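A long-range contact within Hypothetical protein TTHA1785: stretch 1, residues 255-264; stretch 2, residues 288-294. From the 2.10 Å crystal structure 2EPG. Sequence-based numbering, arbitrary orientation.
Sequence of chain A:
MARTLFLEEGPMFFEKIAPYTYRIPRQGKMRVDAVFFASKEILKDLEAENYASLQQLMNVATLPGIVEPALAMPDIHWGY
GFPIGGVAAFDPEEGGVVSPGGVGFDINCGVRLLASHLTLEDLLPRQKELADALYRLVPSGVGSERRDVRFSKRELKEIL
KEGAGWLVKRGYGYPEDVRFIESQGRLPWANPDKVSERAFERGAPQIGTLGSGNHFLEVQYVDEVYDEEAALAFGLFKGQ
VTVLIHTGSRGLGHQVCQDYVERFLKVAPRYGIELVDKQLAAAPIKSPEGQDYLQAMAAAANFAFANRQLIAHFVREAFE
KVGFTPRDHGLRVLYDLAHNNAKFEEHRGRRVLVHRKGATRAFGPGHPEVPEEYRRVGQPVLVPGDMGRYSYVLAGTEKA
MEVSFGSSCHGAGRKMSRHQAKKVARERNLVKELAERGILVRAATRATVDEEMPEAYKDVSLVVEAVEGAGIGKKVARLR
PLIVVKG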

# COMPACT_ATOMS: atom_id res chain seq x y z
N GLN A 255 -14.09 1.85 -9.29
CA GLN A 255 -15.50 1.59 -9.57
C GLN A 255 -16.13 0.76 -8.45
O GLN A 255 -17.23 1.07 -8.01
CB GLN A 255 -15.67 0.86 -10.91
CG GLN A 255 -17.11 0.82 -11.43
CD GLN A 255 -17.71 2.20 -11.56
OE1 GLN A 255 -17.15 3.05 -12.25
NE2 GLN A 255 -18.83 2.44 -10.90
N VAL A 256 -15.45 -0.28 -8.00
CA VAL A 256 -15.95 -1.12 -6.92
C VAL A 256 -16.23 -0.29 -5.66
O VAL A 256 -17.21 -0.53 -4.94
CB VAL A 256 -14.95 -2.25 -6.57
CG1 VAL A 256 -15.35 -2.92 -5.24
CG2 VAL A 256 -14.94 -3.28 -7.67
N CYS A 257 -15.39 0.70 -5.40
CA CYS A 257 -15.59 1.54 -4.23
C CYS A 257 -16.87 2.35 -4.42
O CYS A 257 -17.70 2.45 -3.52
CB CYS A 257 -14.39 2.47 -4.01
SG CYS A 257 -14.51 3.55 -2.53
N GLN A 258 -17.01 2.92 -5.61
CA GLN A 258 -18.18 3.74 -5.95
C GLN A 258 -19.47 2.93 -5.90
O GLN A 258 -20.45 3.37 -5.32
CB GLN A 258 -18.01 4.33 -7.35
CG GLN A 258 -19.22 5.10 -7.84
CD GLN A 258 -19.39 6.43 -7.14
OE1 GLN A 258 -18.58 7.34 -7.30
NE2 GLN A 258 -20.45 6.55 -6.34
N ASP A 259 -19.45 1.75 -6.50
CA ASP A 259 -20.61 0.87 -6.53
C ASP A 259 -21.12 0.56 -5.13
O ASP A 259 -22.32 0.59 -4.88
CB ASP A 259 -20.26 -0.46 -7.21
CG ASP A 259 -19.97 -0.32 -8.70
OD1 ASP A 259 -19.42 -1.28 -9.28
OD2 ASP A 259 -20.30 0.73 -9.29
N TYR A 260 -20.20 0.26 -4.22
CA TYR A 260 -20.61 -0.09 -2.86
C TYR A 260 -20.89 1.05 -1.90
O TYR A 260 -21.70 0.88 -1.00
CB TYR A 260 -19.62 -1.08 -2.26
CG TYR A 260 -19.81 -2.48 -2.83
CD1 TYR A 260 -19.09 -2.90 -3.95
CD2 TYR A 260 -20.79 -3.33 -2.31
CE1 TYR A 260 -19.34 -4.14 -4.54
CE2 TYR A 260 -21.05 -4.57 -2.89
CZ TYR A 260 -20.32 -4.96 -4.00
OH TYR A 260 -20.59 -6.17 -4.58
N VAL A 261 -20.24 2.19 -2.08
CA VAL A 261 -20.53 3.31 -1.20
C VAL A 261 -22.02 3.62 -1.38
O VAL A 261 -22.77 3.69 -0.40
CB VAL A 261 -19.73 4.59 -1.57
CG1 VAL A 261 -20.33 5.79 -0.85
CG2 VAL A 261 -18.27 4.43 -1.17
N GLU A 262 -22.45 3.79 -2.63
CA GLU A 262 -23.85 4.11 -2.89
C GLU A 262 -24.78 2.98 -2.51
O GLU A 262 -25.88 3.22 -2.03
CB GLU A 262 -24.06 4.54 -4.36
CG GLU A 262 -23.30 3.77 -5.41
CD GLU A 262 -23.42 4.41 -6.79
OE1 GLU A 262 -22.92 5.54 -6.98
OE2 GLU A 262 -24.02 3.77 -7.69
N ARG A 263 -24.34 1.74 -2.68
CA ARG A 263 -25.17 0.62 -2.29
C ARG A 263 -25.30 0.62 -0.76
O ARG A 263 -26.36 0.33 -0.23
CB ARG A 263 -24.58 -0.70 -2.79
CG ARG A 263 -25.44 -1.91 -2.42
CD ARG A 263 -24.95 -3.23 -3.01
NE ARG A 263 -25.78 -4.33 -2.52
CZ ARG A 263 -25.48 -5.62 -2.59
NH1 ARG A 263 -26.32 -6.52 -2.11
NH2 ARG A 263 -24.34 -6.01 -3.15
N PHE A 264 -24.21 0.97 -0.07
CA PHE A 264 -24.20 1.02 1.41
C PHE A 264 -25.02 2.18 1.95
O PHE A 264 -25.54 2.13 3.07
CB PHE A 264 -22.77 1.16 1.95
CG PHE A 264 -22.01 -0.14 2.03
CD1 PHE A 264 -22.38 -1.24 1.27
CD2 PHE A 264 -20.87 -0.23 2.83
CE1 PHE A 264 -21.64 -2.43 1.31
CE2 PHE A 264 -20.11 -1.41 2.87
CZ PHE A 264 -20.49 -2.51 2.11
N PRO A 288 -25.28 -9.09 4.03
CA PRO A 288 -25.09 -9.43 2.62
C PRO A 288 -24.28 -8.36 1.90
O PRO A 288 -23.34 -8.67 1.19
CB PRO A 288 -26.53 -9.55 2.10
CG PRO A 288 -27.22 -10.17 3.27
CD PRO A 288 -26.67 -9.36 4.45
N GLU A 289 -24.64 -7.10 2.10
CA GLU A 289 -23.93 -6.01 1.46
C GLU A 289 -22.47 -5.90 1.92
O GLU A 289 -21.57 -5.60 1.11
CB GLU A 289 -24.65 -4.68 1.73
CG GLU A 289 -26.09 -4.64 1.22
CD GLU A 289 -27.08 -5.32 2.14
OE1 GLU A 289 -28.28 -5.38 1.79
OE2 GLU A 289 -26.68 -5.79 3.22
N GLY A 290 -22.24 -6.13 3.21
CA GLY A 290 -20.90 -6.07 3.74
C GLY A 290 -20.08 -7.17 3.12
O GLY A 290 -18.99 -6.93 2.60
N GLN A 291 -20.61 -8.39 3.15
CA GLN A 291 -19.95 -9.55 2.57
C GLN A 291 -19.66 -9.37 1.10
O GLN A 291 -18.59 -9.77 0.62
CB GLN A 291 -20.83 -10.79 2.76
CG GLN A 291 -20.87 -11.31 4.18
CD GLN A 291 -19.56 -11.96 4.58
OE1 GLN A 291 -19.17 -12.98 4.01
NE2 GLN A 291 -18.87 -11.36 5.54
N ASP A 292 -20.60 -8.77 0.36
CA ASP A 292 -20.39 -8.59 -1.07
C ASP A 292 -19.25 -7.63 -1.37
O ASP A 292 -18.42 -7.91 -2.24
CB ASP A 292 -21.66 -8.08 -1.74
CG ASP A 292 -22.71 -9.18 -1.91
OD1 ASP A 292 -23.81 -8.85 -2.38
OD2 ASP A 292 -22.45 -10.35 -1.60
N TYR A 293 -19.20 -6.51 -0.66
CA TYR A 293 -18.14 -5.53 -0.86
C TYR A 293 -16.79 -6.15 -0.55
O TYR A 293 -15.81 -5.94 -1.29
CB TYR A 293 -18.34 -4.29 0.03
CG TYR A 293 -17.10 -3.40 0.07
CD1 TYR A 293 -16.67 -2.73 -1.08
CD2 TYR A 293 -16.32 -3.30 1.23
CE1 TYR A 293 -15.50 -1.98 -1.08
CE2 TYR A 293 -15.13 -2.55 1.24
CZ TYR A 293 -14.73 -1.89 0.08
OH TYR A 293 -13.54 -1.16 0.06
N LEU A 294 -16.73 -6.91 0.53
CA LEU A 294 -15.47 -7.54 0.93
C LEU A 294 -15.01 -8.48 -0.17
O LEU A 294 -13.82 -8.53 -0.48
CB LEU A 294 -15.62 -8.27 2.26
CG LEU A 294 -15.54 -7.36 3.50
CD1 LEU A 294 -15.98 -8.12 4.75
CD2 LEU A 294 -14.10 -6.86 3.66

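Two helices run antiparallel here, their axes 10.5 Å apart at closest approach and their directions 175° apart, and the contact is built largely round one residue, Tyr-293. It gives up 96 Å² to the other helix, the most of any residue in the pair. Its CA-to-CB bond points sideways, and with chi1 in t the ring crosses the opposing helix obliquely, toward Val-256. Three residues spaced at i, i+4 and i+8 meet it: Val-256, Tyr-260 and Phe-264. That spacing keeps all three on one side of their helix.

Tyr-260 and Phe-264 both close on Tyr-293 CB, and Val-256 touches the ring farther out. Tyr-260 lays a ring face under its backbone: Tyr-293 CA sits 3.7 Å from the centroid of the Tyr-260 ring, almost on the normal, a CH-pi contact that a flat aromatic side chain is well shaped to make. Phe-264 CZ packs 3.5 Å from Tyr-293 CB, while Val-256 CG1, on a small branched side chain, lies 4.3 Å from Tyr-293 CE1. Both aromatic pairs are oblique.

Phe-264, covering 66 Å², starts sideways, but its ring end comes nearer. Phe-264 CE1 approaches Glu-289 O at 3.2 Å, with the oxygen at the ring edge, and Phe-264 CZ lies 3.9 Å from Gly-290 CA. Buried Glu-289 also packs through its methylenes, Glu-289 CB lying 3.8 Å from Phe-264 CE1, while its OE2 is hydrogen-bonded elsewhere in the structure.

Arg-263, covering 62 Å², closes the exposed flank. Its extended chain, t through chi3, carries the guanidinium to Asp-292: Arg-263 NH2 donates to Asp-292 OD1 at 3.0 Å in a salt bridge, and Arg-263 NH1 adds a weak hydrogen bond to the same oxygen at 3.4 Å. Asp-292 meets the guanidinium at its edge, while Glu-289 CA lies over one face. The rule is legible: aromatic and aliphatic groups, Glu-289's methylenes among them, fill the buried seam, and a salt bridge sits beside it.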